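Local coordinates for peptide methionine sulfoxide reductase MSRA (Corynebacterium diphtheriae, PDB 4D7L), which reduces the S-form of methionine sulfoxide, in proteins and as the free amino acid, back to methionine, probably repairing oxidised proteins, at residues Gly85-Val91 and Ile116-Asp122; Ala170-Arg174 and Glu195-Leu199; Gly71-Gly75 and Gly224-His228; Thr98-Tyr103 and Tyr208-His214. All blocks are in the same frame, centred on the assembly; numbering follows the deposited sequence. Where two conformers were deposited one is given.

Contact 1 of 4, residues Gly85-Val91 and Ile116-Asp122; sequences GVVYTSV and IVEVVYD
V87 and Y88 both face the single residue V120, a classic beta bulge interrupting an otherwise regular antiparallel pairing. V120 O takes the V87 N-H at 2.8 Å and, more weakly, that of Y88, while V120 N returns a bond to Y88 O. Beyond the bulge, S90 and E118 form a hydrogen-bonded pair, and at the other end D122 N reaches G85 O at 2.8 Å in a nearly straight bond (174°).

The side chains fall on two faces. V86, T89 and V91 share one face with V117, V119 and Y121; there V86 CG2 packs on V119 CG1 (3.7 Å), the two branches crossing at about a right angle, and helix 73-81 and helix 128-137 close over this side. On the other face Y88 offers its ring edge: CD2 touches V120 CG2 at 3.8 Å, and CE2 lies 3.5 Å from E118 OE1, with ring and carboxylate almost perpendicular (86°).

E118 is stretched out, CG anti to the backbone N (chi1 172°), which carries the carboxylate across to its neighbour. S90 OG donates to the anti lone pair of OE1 at 2.6 Å, and Y207 OH also bonds this hydroxyl. OE2 meets R58 in a salt bridge. With each carboxylate oxygen engaged, one by a hydroxyl and one by a guanidinium, this buried acid is probably stabilised as the carboxylate.

Contact 2 of 4, residues Ala170-Arg174 and Glu195-Leu199; sequences AQRAR and EILPL
R174 and I196 lie alongside each other, pointing opposite ways. From R174 CB the chain leaves the helix with CG anti to the carbonyl carbon (chi1 -67°) and then stays extended as far as NE. CG packs against the isoleucine, 3.9 Å from I196 CD1, so the aliphatic part of the arginine lies on a hydrocarbon surface. NE passes I196 O at 3.6 Å without bonding to it. At the tip the two amino groups part company. NH2 donates to I196 O at 2.9 Å, from above the carbonyl plane rather than on a lone pair, with a moderately bent N-H...O angle of 147°. NH1 turns back to its own helix and bonds Q171 OE1 at 3.2 Å, close to the guanidinium plane; E167 adds a long, weak ion pair. Bonds to two different segments thus hold the guanidinium against rotation.

Next to the arginine, I196 presses CG2 into the helix, 3.6 Å from A170 O and 3.9 Å from A173 CB. Farther along the strand, P198 CD rests on A170 CB at 4.0 Å. The small alanines probably allow the short segment axes to approach within 7.7 Å while running nearly antiparallel (161°). Such packing is characteristic of a beta-alpha-beta crossover, in which helix 166-186 links the parallel neighbours 158-161 and 195-198 and lies against the sheet.

Contact 3 of 4, residues Gly71-Gly75 and Gly224-His228; sequences GCYWG and GYCPH. With SO4 (sulfate ion), chain E; PGE (triethylene glycol), chain M.
C72 stands at the N-cap of helix 73-81, and the irregular segment 224-228 passes beside it, its C226 CA coming within 6.4 Å of G75 CA. No hydrogen bond joins the two segments, so the meeting rests on the two sulfurs, the W74 ring and P227. G75 has no side chain, and C226 SG settles 3.4 Å from G75 N.

C72 SG, anti to its own amide nitrogen (chi1 170°), projects toward C226, whose sulfur folds back beside the C226 backbone N (chi1 -44°). In this conformer the sulfurs are 3.4 Å apart, too far for a covalent bond. Both cysteines have a second conformer, and a C72-C226 disulfide is seen in this crystal, probably as part of a mixture of linked and open states. W74 flanks the pair: its CZ3 edge meets Y225 O in the ring plane at 3.6 Å, P227 CD packs 4.0 Å from W74 CZ3, and NE1 is tied to H214. A sulfate accepts bonds from Y225 OH (2.7 Å) and H228 N (2.9 Å), and H228 NE2 binds a triethylene glycol, both probably from the crystallisation liquor.

GCYWG is a variant of the GCFWG signature of MsrA enzymes, and C72 is the predicted catalytic cysteine. With the sulfurs already this close and no hydrogen bond between the segments, a small movement would probably join them, consistent with thiol-disulfide exchange.

Contact 4 of 4, residues Thr98-Tyr103 and Tyr208-His214; sequences TPNPTY and YMAEDEH. With CAC (cacodylate ion), chain D.
Y103 CG lies anti to its backbone N (chi1 177°), which brings the ring against H214, while a bend at E211 chi2 (85°) curls the carboxylate back to Y103 N at the start of helix 103-107. T102 is the N-cap there, and E211 adds a second clasp on the first turn: OE2 accepts the Y103 N-H on its syn lone pair at 3.1 Å, OE1 only weakly. A carboxylate here probably gains from the helix dipole.

H214 turns its edge to the Y103 ring in an edge-to-face pair, centroids 4.1 Å apart and planes inclined at 50°, with CE1 over the ring centre. At the far end the Y208 ring lies against the turn: N100 N sits 3.3 Å above its centre, N100 OD1 is 3.2 Å from Y208 CD1, and N100 ND2 bonds G40 O. A water donates to both P101 O and M209 O. With its backbone N bonded to E211 and its ring against H214, Y103 directs its OH to cacodylate O1 at 2.6 Å.

In the fold
Along the chain, contact 1 closes before contact 2 opens; contact 4 alternates its segments with contact 1 and encloses contact 2, while contact 3 spans all three. Contacts 1, 2 and 4 reach the same mixed sheet, in which 86-94 lies between 114-121 and 208-209, and 195-198 is the strand at the opposite edge. Contacts 1 and 4 join directly, V91 O receiving A210 N, with centres about 16 Å apart. Y73 of contact 3 touches both, and W74 is hydrogen-bonded to H214 of contact 4. Contact 2 touches none of the others and lies about 25 Å from contact 3 between centres. The predicted catalytic cysteine, starting helix 73-81, and the crossover packing thus occupy opposite sides of the chain's centre.

Contact 1 of 4, residues Gly85-Val91 and Ile116-Asp122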
loop_
_atom_site.group_PDB
_atom_site.type_symbol
_atom_site.label_atom_id
_atom_site.label_comp_id
_atom_site.label_asym_id
_atom_site.label_seq_id
_atom_site.Cartn_x
_atom_site.Cartn_y
_atom_site.Cartn_z
ATOM N N GLY A 85 3.053 -15.830 -7.902
ATOM C CA GLY A 85 1.918 -15.384 -8.691
ATOM C C GLY A 85 1.871 -13.878 -8.913
ATOM O O GLY A 85 1.137 -13.401 -9.772
ATOM N N VAL A 86 2.616 -13.123 -8.107
ATOM C CA VAL A 86 2.699 -11.663 -8.279
ATOM C C VAL A 86 3.712 -11.394 -9.377
ATOM O O VAL A 86 4.808 -11.942 -9.349
ATOM C CB VAL A 86 3.089 -10.960 -6.972
ATOM C CG1 VAL A 86 3.409 -9.467 -7.210
ATOM C CG2 VAL A 86 1.962 -11.115 -5.948
ATOM N N VAL A 87 3.335 -10.634 -10.394
ATOM C CA VAL A 87 4.218 -10.522 -11.559
ATOM C C VAL A 87 4.848 -9.135 -11.706
ATOM O O VAL A 87 5.814 -8.985 -12.441
ATOM C CB VAL A 87 3.479 -10.885 -12.870
ATOM C CG1 VAL A 87 3.131 -12.369 -12.881
ATOM C CG2 VAL A 87 2.244 -10.047 -13.043
ATOM N N TYR A 88 4.308 -8.148 -10.995
ATOM C CA TYR A 88 4.861 -6.789 -10.963
ATOM C C TYR A 88 4.382 -6.102 -9.690
ATOM O O TYR A 88 3.254 -6.343 -9.238
ATOM C CB TYR A 88 4.425 -5.979 -12.193
ATOM C CG TYR A 88 4.848 -4.513 -12.181
ATOM C CD1 TYR A 88 6.140 -4.141 -12.545
ATOM C CD2 TYR A 88 3.954 -3.504 -11.802
ATOM C CE1 TYR A 88 6.537 -2.792 -12.539
ATOM C CE2 TYR A 88 4.335 -2.154 -11.786
ATOM C CZ TYR A 88 5.624 -1.807 -12.171
ATOM O OH TYR A 88 6.027 -0.481 -12.163
ATOM N N THR A 89 5.229 -5.258 -9.109
ATOM C CA THR A 89 4.794 -4.367 -8.032
ATOM C C THR A 89 5.369 -2.957 -8.221
ATOM O O THR A 89 6.360 -2.772 -8.935
ATOM C CB THR A 89 5.231 -4.856 -6.624
ATOM O OG1 THR A 89 6.662 -4.822 -6.534
ATOM C CG2 THR A 89 4.711 -6.269 -6.327
ATOM N N SER A 90 4.744 -1.973 -7.591
ATOM C CA SER A 90 5.362 -0.648 -7.437
ATOM C C SER A 90 4.862 -0.053 -6.131
ATOM O O SER A 90 3.944 -0.602 -5.515
ATOM C CB SER A 90 5.036 0.281 -8.625
ATOM O OG SER A 90 3.680 0.717 -8.586
ATOM N N VAL A 91 5.480 1.040 -5.702
ATOM C CA VAL A 91 5.012 1.757 -4.530
ATOM C C VAL A 91 4.636 3.182 -4.868
ATOM O O VAL A 91 5.136 3.802 -5.832
ATOM C CB VAL A 91 6.061 1.778 -3.391
ATOM C CG1 VAL A 91 6.263 0.356 -2.856
ATOM C CG2 VAL A 91 7.390 2.388 -3.863
ATOM N N ILE A 116 0.947 2.957 -0.507
ATOM C CA ILE A 116 0.306 1.855 -1.221
ATOM C C ILE A 116 1.297 1.053 -2.030
ATOM O O ILE A 116 2.197 1.624 -2.657
ATOM C CB ILE A 116 -0.786 2.391 -2.182
ATOM C CG1 ILE A 116 -1.967 2.940 -1.371
ATOM C CG2 ILE A 116 -1.246 1.315 -3.206
ATOM C CD1 ILE A 116 -2.766 1.840 -0.623
ATOM N N VAL A 117 1.108 -0.266 -2.023
ATOM C CA VAL A 117 1.759 -1.161 -2.959
ATOM C C VAL A 117 0.779 -1.547 -4.052
ATOM O O VAL A 117 -0.306 -2.067 -3.764
ATOM C CB VAL A 117 2.252 -2.456 -2.285
ATOM C CG1 VAL A 117 2.982 -3.368 -3.319
ATOM C CG2 VAL A 117 3.170 -2.150 -1.112
ATOM N N GLU A 118 1.150 -1.240 -5.290
ATOM C CA GLU A 118 0.453 -1.734 -6.468
ATOM C C GLU A 118 0.894 -3.184 -6.675
ATOM O O GLU A 118 2.076 -3.441 -6.859
ATOM C CB GLU A 118 0.805 -0.891 -7.691
ATOM C CG GLU A 118 0.258 -1.467 -9.018
ATOM C CD GLU A 118 0.794 -0.755 -10.249
ATOM O OE1 GLU A 118 1.918 -0.194 -10.202
ATOM O OE2 GLU A 118 0.088 -0.768 -11.279
ATOM N N VAL A 119 -0.041 -4.121 -6.594
ATOM C CA VAL A 119 0.269 -5.535 -6.753
ATOM C C VAL A 119 -0.403 -6.068 -8.017
ATOM O O VAL A 119 -1.630 -6.163 -8.094
ATOM C CB VAL A 119 -0.199 -6.345 -5.543
ATOM C CG1 VAL A 119 0.199 -7.816 -5.698
ATOM C CG2 VAL A 119 0.392 -5.766 -4.282
ATOM N N VAL A 120 0.400 -6.384 -9.013
ATOM C CA VAL A 120 -0.128 -6.954 -10.234
ATOM C C VAL A 120 0.098 -8.455 -10.210
ATOM O O VAL A 120 1.224 -8.900 -10.036
ATOM C CB VAL A 120 0.542 -6.355 -11.461
ATOM C CG1 VAL A 120 -0.061 -6.938 -12.726
ATOM C CG2 VAL A 120 0.391 -4.824 -11.437
ATOM N N TYR A 121 -0.956 -9.244 -10.408
ATOM C CA TYR A 121 -0.806 -10.686 -10.207
ATOM C C TYR A 121 -1.482 -11.506 -11.292
ATOM O O TYR A 121 -2.387 -11.037 -11.976
ATOM C CB TYR A 121 -1.351 -11.089 -8.825
ATOM C CG TYR A 121 -2.838 -10.833 -8.666
ATOM C CD1 TYR A 121 -3.310 -9.565 -8.335
ATOM C CD2 TYR A 121 -3.766 -11.852 -8.858
ATOM C CE1 TYR A 121 -4.664 -9.318 -8.190
ATOM C CE2 TYR A 121 -5.128 -11.612 -8.724
ATOM C CZ TYR A 121 -5.567 -10.346 -8.385
ATOM O OH TYR A 121 -6.915 -10.109 -8.265
ATOM N N ASP A 122 -1.006 -12.742 -11.433
ATOM C CA ASP A 122 -1.580 -13.732 -12.327
ATOM C C ASP A 122 -2.638 -14.507 -11.550
ATOM O O ASP A 122 -2.298 -15.295 -10.664
ATOM C CB ASP A 122 -0.492 -14.693 -12.834
ATOM C CG ASP A 122 -1.035 -15.766 -13.794
ATOM O OD1 ASP A 122 -2.274 -15.963 -13.889
ATOM O OD2 ASP A 122 -0.200 -16.444 -14.424
#

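Contact 2 of 4, residues Ala170-Arg174 and Glu195-Leu199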
loop_
_atom_site.group_PDB
_atom_site.type_symbol
_atom_site.label_atom_id
_atom_site.label_comp_id
_atom_site.label_asym_id
_atom_site.label_seq_id
_atom_site.Cartn_x
_atom_site.Cartn_y
_atom_site.Cartn_z
ATOM N N ALA A 170 -14.296 -5.136 -4.154
ATOM C CA ALA A 170 -14.308 -4.412 -2.876
ATOM C C ALA A 170 -15.244 -5.114 -1.882
ATOM O O ALA A 170 -14.910 -5.323 -0.714
ATOM C CB ALA A 170 -14.731 -2.971 -3.074
ATOM N N GLN A 171 -16.411 -5.515 -2.359
ATOM C CA GLN A 171 -17.338 -6.223 -1.484
ATOM C C GLN A 171 -16.721 -7.535 -0.999
ATOM O O GLN A 171 -16.858 -7.941 0.156
ATOM C CB GLN A 171 -18.662 -6.482 -2.218
ATOM C CG GLN A 171 -19.747 -7.034 -1.297
ATOM C CD GLN A 171 -19.866 -6.241 0.009
ATOM O OE1 GLN A 171 -19.763 -5.001 0.030
ATOM N NE2 GLN A 171 -20.091 -6.958 1.104
ATOM N N ARG A 172 -16.009 -8.193 -1.896
ATOM C CA ARG A 172 -15.349 -9.426 -1.554
ATOM C C ARG A 172 -14.260 -9.208 -0.476
ATOM O O ARG A 172 -14.129 -9.989 0.463
ATOM C CB ARG A 172 -14.806 -10.024 -2.845
ATOM C CG ARG A 172 -14.181 -11.326 -2.738
ATOM C CD ARG A 172 -14.154 -11.967 -4.120
ATOM N NE ARG A 172 -13.823 -13.363 -3.965
ATOM C CZ ARG A 172 -14.678 -14.364 -4.109
ATOM N NH1 ARG A 172 -15.937 -14.140 -4.490
ATOM N NH2 ARG A 172 -14.247 -15.602 -3.902
ATOM N N ALA A 173 -13.487 -8.134 -0.601
ATOM C CA ALA A 173 -12.474 -7.825 0.403
ATOM C C ALA A 173 -13.128 -7.531 1.754
ATOM O O ALA A 173 -12.660 -7.978 2.814
ATOM C CB ALA A 173 -11.615 -6.655 -0.064
ATOM N N ARG A 174 -14.236 -6.793 1.730
ATOM C CA ARG A 174 -14.952 -6.528 2.969
ATOM C C ARG A 174 -15.381 -7.823 3.657
ATOM O O ARG A 174 -15.319 -7.906 4.887
ATOM C CB ARG A 174 -16.170 -5.635 2.719
ATOM C CG ARG A 174 -15.772 -4.211 2.275
ATOM C CD ARG A 174 -17.003 -3.317 2.034
ATOM N NE ARG A 174 -16.570 -2.094 1.342
ATOM C CZ ARG A 174 -16.943 -1.769 0.113
ATOM N NH1 ARG A 174 -17.776 -2.567 -0.547
ATOM N NH2 ARG A 174 -16.483 -0.654 -0.456
ATOM N N GLU A 195 -9.556 0.653 5.297
ATOM C CA GLU A 195 -10.387 1.390 4.347
ATOM C C GLU A 195 -10.492 0.588 3.036
ATOM O O GLU A 195 -9.459 0.255 2.449
ATOM C CB GLU A 195 -9.711 2.747 4.155
ATOM C CG GLU A 195 -10.253 3.748 3.223
ATOM C CD GLU A 195 -9.388 4.991 3.334
ATOM O OE1 GLU A 195 -9.274 5.539 4.464
ATOM O OE2 GLU A 195 -8.743 5.354 2.332
ATOM N N ILE A 196 -11.702 0.221 2.597
ATOM C CA ILE A 196 -11.839 -0.631 1.424
ATOM C C ILE A 196 -12.807 -0.013 0.414
ATOM O O ILE A 196 -13.965 0.246 0.747
ATOM C CB ILE A 196 -12.358 -2.051 1.792
ATOM C CG1 ILE A 196 -11.447 -2.738 2.816
ATOM C CG2 ILE A 196 -12.481 -2.915 0.538
ATOM C CD1 ILE A 196 -12.072 -4.042 3.370
ATOM N N LEU A 197 -12.335 0.239 -0.803
ATOM C CA LEU A 197 -13.186 0.810 -1.863
ATOM C C LEU A 197 -12.470 0.735 -3.210
ATOM O O LEU A 197 -11.259 0.549 -3.257
ATOM C CB LEU A 197 -13.571 2.267 -1.535
ATOM C CG LEU A 197 -12.460 3.315 -1.439
ATOM C CD1 LEU A 197 -13.035 4.723 -1.574
ATOM C CD2 LEU A 197 -11.701 3.204 -0.111
ATOM N N PRO A 198 -13.212 0.877 -4.313
ATOM C CA PRO A 198 -12.526 0.923 -5.611
ATOM C C PRO A 198 -11.544 2.099 -5.655
ATOM O O PRO A 198 -11.861 3.142 -5.096
ATOM C CB PRO A 198 -13.668 1.121 -6.606
ATOM C CG PRO A 198 -14.894 0.524 -5.889
ATOM C CD PRO A 198 -14.684 0.815 -4.444
ATOM N N LEU A 199 -10.375 1.918 -6.268
ATOM C CA LEU A 199 -9.426 3.016 -6.460
ATOM C C LEU A 199 -10.110 4.213 -7.109
ATOM O O LEU A 199 -9.907 5.348 -6.702
ATOM C CB LEU A 199 -8.253 2.565 -7.333
ATOM C CG LEU A 199 -7.207 3.638 -7.666
ATOM C CD1 LEU A 199 -6.485 4.022 -6.370
ATOM C CD2 LEU A 199 -6.224 3.102 -8.696
#

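Contact 3 of 4, residues Gly71-Gly75 and Gly224-His228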
loop_
_atom_site.group_PDB
_atom_site.type_symbol
_atom_site.label_atom_id
_atom_site.label_comp_id
_atom_site.label_asym_id
_atom_site.label_seq_id
_atom_site.Cartn_x
_atom_site.Cartn_y
_atom_site.Cartn_z
ATOM N N GLY A 71 1.096 -0.049 5.837
ATOM C CA GLY A 71 2.152 0.657 6.542
ATOM C C GLY A 71 3.337 0.934 5.633
ATOM O O GLY A 71 3.154 1.078 4.427
ATOM N N CYS A 72 4.538 1.023 6.208
ATOM C CA CYS A 72 5.748 1.352 5.438
ATOM C C CYS A 72 5.802 0.563 4.139
ATOM O O CYS A 72 5.913 -0.670 4.152
ATOM C CB CYS A 72 7.004 1.070 6.261
ATOM S SG CYS A 72 8.534 1.184 5.273
ATOM N N TYR A 73 5.662 1.257 3.005
ATOM C CA TYR A 73 5.566 0.482 1.761
ATOM C C TYR A 73 6.864 -0.235 1.313
ATOM O O TYR A 73 6.813 -1.068 0.424
ATOM C CB TYR A 73 4.981 1.271 0.575
ATOM C CG TYR A 73 5.557 2.626 0.213
ATOM C CD1 TYR A 73 6.929 2.851 0.222
ATOM C CD2 TYR A 73 4.746 3.566 -0.424
ATOM C CE1 TYR A 73 7.458 4.067 -0.197
ATOM C CE2 TYR A 73 5.260 4.767 -0.879
ATOM C CZ TYR A 73 6.620 5.011 -0.768
ATOM O OH TYR A 73 7.136 6.204 -1.240
ATOM N N TRP A 74 8.035 0.115 1.851
ATOM C CA TRP A 74 9.250 -0.589 1.443
ATOM C C TRP A 74 9.157 -2.069 1.811
ATOM O O TRP A 74 9.425 -2.942 0.992
ATOM C CB TRP A 74 10.479 -0.011 2.119
ATOM C CG TRP A 74 10.804 1.398 1.764
ATOM C CD1 TRP A 74 10.393 2.115 0.666
ATOM C CD2 TRP A 74 11.615 2.266 2.542
ATOM N NE1 TRP A 74 10.924 3.397 0.719
ATOM C CE2 TRP A 74 11.680 3.506 1.864
ATOM C CE3 TRP A 74 12.311 2.112 3.751
ATOM C CZ2 TRP A 74 12.421 4.578 2.353
ATOM C CZ3 TRP A 74 13.049 3.187 4.245
ATOM C CH2 TRP A 74 13.096 4.403 3.545
ATOM N N GLY A 75 8.784 -2.335 3.057
ATOM C CA GLY A 75 8.676 -3.705 3.531
ATOM C C GLY A 75 7.501 -4.392 2.877
ATOM O O GLY A 75 7.558 -5.569 2.549
ATOM N N GLY A 224 19.401 -0.517 3.711
ATOM C CA GLY A 224 18.199 0.184 4.142
ATOM C C GLY A 224 17.217 -0.731 4.849
ATOM O O GLY A 224 17.275 -1.943 4.694
ATOM N N TYR A 225 16.309 -0.160 5.630
ATOM C CA TYR A 225 15.311 -0.954 6.349
ATOM C C TYR A 225 14.193 0.007 6.767
ATOM O O TYR A 225 14.419 1.217 6.866
ATOM C CB TYR A 225 15.941 -1.679 7.558
ATOM C CG TYR A 225 16.601 -0.721 8.523
ATOM C CD1 TYR A 225 15.865 -0.124 9.551
ATOM C CD2 TYR A 225 17.933 -0.351 8.369
ATOM C CE1 TYR A 225 16.442 0.796 10.413
ATOM C CE2 TYR A 225 18.522 0.554 9.227
ATOM C CZ TYR A 225 17.770 1.132 10.248
ATOM O OH TYR A 225 18.343 2.045 11.104
ATOM N N CYS A 226 12.988 -0.512 6.976
ATOM C CA CYS A 226 11.867 0.306 7.409
ATOM C C CYS A 226 12.185 0.915 8.773
ATOM O O CYS A 226 12.674 0.212 9.663
ATOM C CB CYS A 226 10.590 -0.538 7.474
ATOM S SG CYS A 226 10.358 -1.638 6.039
ATOM N N PRO A 227 11.934 2.222 8.935
ATOM C CA PRO A 227 12.291 2.875 10.197
ATOM C C PRO A 227 11.654 2.231 11.417
ATOM O O PRO A 227 10.538 1.682 11.334
ATOM C CB PRO A 227 11.779 4.298 10.002
ATOM C CG PRO A 227 11.875 4.501 8.482
ATOM C CD PRO A 227 11.460 3.190 7.923
ATOM N N HIS A 228 12.360 2.354 12.534
ATOM C CA HIS A 228 11.974 1.832 13.850
ATOM C C HIS A 228 12.221 0.331 13.937
ATOM O O HIS A 228 11.665 -0.329 14.812
ATOM C CB HIS A 228 10.499 2.132 14.181
ATOM C CG HIS A 228 10.106 3.557 13.954
ATOM N ND1 HIS A 228 10.574 4.588 14.739
ATOM C CD2 HIS A 228 9.326 4.131 13.004
ATOM C CE1 HIS A 228 10.077 5.732 14.301
ATOM N NE2 HIS A 228 9.320 5.483 13.248
HETATM S S SO4 E . 15.827 3.353 13.648
HETATM O O1 SO4 E . 15.303 2.180 14.332
HETATM O O2 SO4 E . 17.222 3.130 13.273
HETATM O O3 SO4 E . 15.755 4.509 14.532
HETATM O O4 SO4 E . 15.027 3.600 12.451
HETATM C C1 PGE M . 6.709 7.920 11.134
HETATM O O1 PGE M . 7.594 6.847 11.417
HETATM C C2 PGE M . 6.451 8.772 12.364
HETATM O O2 PGE M . 5.973 7.984 13.451
#

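Contact 4 of 4, residues Thr98-Tyr103 and Tyr208-His214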
loop_
_atom_site.group_PDB
_atom_site.type_symbol
_atom_site.label_atom_id
_atom_site.label_comp_id
_atom_site.label_asym_id
_atom_site.label_seq_id
_atom_site.Cartn_x
_atom_site.Cartn_y
_atom_site.Cartn_z
ATOM N N THR A 98 -4.469 14.859 -3.203
ATOM C CA THR A 98 -3.426 15.608 -3.938
ATOM C C THR A 98 -2.989 14.869 -5.206
ATOM O O THR A 98 -2.595 13.707 -5.116
ATOM C CB THR A 98 -2.180 15.825 -3.075
ATOM O OG1 THR A 98 -2.529 16.563 -1.891
ATOM C CG2 THR A 98 -1.117 16.581 -3.872
ATOM N N PRO A 99 -3.059 15.520 -6.380
ATOM C CA PRO A 99 -2.588 14.822 -7.591
ATOM C C PRO A 99 -1.050 14.797 -7.698
ATOM O O PRO A 99 -0.397 15.807 -7.408
ATOM C CB PRO A 99 -3.200 15.640 -8.737
ATOM C CG PRO A 99 -3.342 17.003 -8.173
ATOM C CD PRO A 99 -3.684 16.818 -6.706
ATOM N N ASN A 100 -0.503 13.656 -8.117
ATOM C CA ASN A 100 0.937 13.480 -8.279
ATOM C C ASN A 100 1.800 14.076 -7.172
ATOM O O ASN A 100 2.652 14.928 -7.446
ATOM C CB ASN A 100 1.365 14.078 -9.615
ATOM C CG ASN A 100 0.641 13.438 -10.766
ATOM O OD1 ASN A 100 0.823 12.243 -11.029
ATOM N ND2 ASN A 100 -0.195 14.221 -11.465
ATOM N N PRO A 101 1.588 13.628 -5.927
ATOM C CA PRO A 101 2.398 14.139 -4.817
ATOM C C PRO A 101 3.829 13.593 -4.860
ATOM O O PRO A 101 4.030 12.478 -5.321
ATOM C CB PRO A 101 1.667 13.607 -3.584
ATOM C CG PRO A 101 1.098 12.265 -4.049
ATOM C CD PRO A 101 0.654 12.563 -5.493
ATOM N N THR A 102 4.799 14.384 -4.422
ATOM C CA THR A 102 6.125 13.854 -4.125
ATOM C C THR A 102 6.065 13.113 -2.798
ATOM O O THR A 102 5.135 13.296 -2.019
ATOM C CB THR A 102 7.175 14.950 -4.005
ATOM O OG1 THR A 102 6.845 15.786 -2.887
ATOM C CG2 THR A 102 7.222 15.808 -5.275
ATOM N N TYR A 103 7.066 12.287 -2.535
ATOM C CA TYR A 103 7.153 11.607 -1.259
ATOM C C TYR A 103 7.197 12.615 -0.112
ATOM O O TYR A 103 6.509 12.474 0.917
ATOM C CB TYR A 103 8.395 10.713 -1.241
ATOM C CG TYR A 103 8.618 9.998 0.073
ATOM C CD1 TYR A 103 7.728 9.017 0.511
ATOM C CD2 TYR A 103 9.743 10.270 0.848
ATOM C CE1 TYR A 103 7.951 8.322 1.713
ATOM C CE2 TYR A 103 9.968 9.593 2.038
ATOM C CZ TYR A 103 9.066 8.621 2.460
ATOM O OH TYR A 103 9.288 7.942 3.639
ATOM N N TYR A 208 -0.714 7.032 -7.670
ATOM C CA TYR A 208 0.434 7.814 -8.130
ATOM C C TYR A 208 1.722 7.146 -7.701
ATOM O O TYR A 208 1.920 6.914 -6.512
ATOM C CB TYR A 208 0.382 9.245 -7.547
ATOM C CG TYR A 208 -0.893 9.969 -7.886
ATOM C CD1 TYR A 208 -1.103 10.469 -9.181
ATOM C CD2 TYR A 208 -1.891 10.157 -6.926
ATOM C CE1 TYR A 208 -2.274 11.153 -9.516
ATOM C CE2 TYR A 208 -3.074 10.833 -7.260
ATOM C CZ TYR A 208 -3.253 11.326 -8.543
ATOM O OH TYR A 208 -4.416 12.010 -8.857
ATOM N N MET A 209 2.592 6.836 -8.654
ATOM C CA MET A 209 3.853 6.191 -8.301
ATOM C C MET A 209 4.769 7.124 -7.550
ATOM O O MET A 209 4.881 8.292 -7.907
ATOM C CB MET A 209 4.589 5.688 -9.546
ATOM C CG MET A 209 3.915 4.582 -10.305
ATOM S SD MET A 209 5.024 3.999 -11.626
ATOM C CE MET A 209 6.209 3.022 -10.727
ATOM N N ALA A 210 5.466 6.586 -6.545
ATOM C CA ALA A 210 6.523 7.311 -5.856
ATOM C C ALA A 210 7.764 7.431 -6.750
ATOM O O ALA A 210 7.873 6.723 -7.751
ATOM C CB ALA A 210 6.870 6.604 -4.536
ATOM N N GLU A 211 8.699 8.299 -6.359
ATOM C CA GLU A 211 9.965 8.478 -7.050
ATOM C C GLU A 211 10.686 7.154 -7.300
ATOM O O GLU A 211 10.500 6.190 -6.567
ATOM C CB GLU A 211 10.890 9.397 -6.221
ATOM C CG GLU A 211 10.435 10.880 -6.183
ATOM C CD GLU A 211 9.386 11.185 -5.093
ATOM O OE1 GLU A 211 8.770 10.252 -4.525
ATOM O OE2 GLU A 211 9.181 12.380 -4.809
ATOM N N ASP A 212 11.517 7.120 -8.332
ATOM C CA ASP A 212 12.274 5.913 -8.694
ATOM C C ASP A 212 13.060 5.270 -7.535
ATOM O O ASP A 212 13.149 4.037 -7.416
ATOM C CB ASP A 212 13.236 6.264 -9.838
ATOM C CG ASP A 212 14.066 5.069 -10.298
ATOM O OD1 ASP A 212 13.485 4.107 -10.853
ATOM O OD2 ASP A 212 15.297 5.103 -10.096
ATOM N N GLU A 213 13.627 6.109 -6.677
ATOM C CA GLU A 213 14.424 5.647 -5.547
ATOM C C GLU A 213 13.642 4.731 -4.616
ATOM O O GLU A 213 14.228 3.849 -3.976
ATOM C CB GLU A 213 14.969 6.848 -4.739
ATOM C CG GLU A 213 16.050 7.633 -5.465
ATOM C CD GLU A 213 15.524 8.570 -6.579
ATOM O OE1 GLU A 213 14.295 8.812 -6.683
ATOM O OE2 GLU A 213 16.363 9.062 -7.367
ATOM N N HIS A 214 12.330 4.953 -4.505
ATOM C CA HIS A 214 11.487 4.120 -3.627
ATOM C C HIS A 214 11.146 2.748 -4.212
ATOM O O HIS A 214 10.804 1.818 -3.472
ATOM C CB HIS A 214 10.169 4.854 -3.293
ATOM C CG HIS A 214 10.369 6.053 -2.420
ATOM N ND1 HIS A 214 10.393 5.971 -1.045
ATOM C CD2 HIS A 214 10.599 7.352 -2.727
ATOM C CE1 HIS A 214 10.629 7.169 -0.538
ATOM N NE2 HIS A 214 10.734 8.030 -1.536
HETATM AS AS CAC D . 8.539 5.052 4.909
HETATM O O1 CAC D . 7.504 6.448 4.812
HETATM O O2 CAC D . 7.945 3.975 6.140
HETATM C C1 CAC D . 10.362 5.619 5.360
HETATM C C2 CAC D . 8.551 4.125 3.179
HETATM O O HOH W 1 3.309 10.658 -7.183
#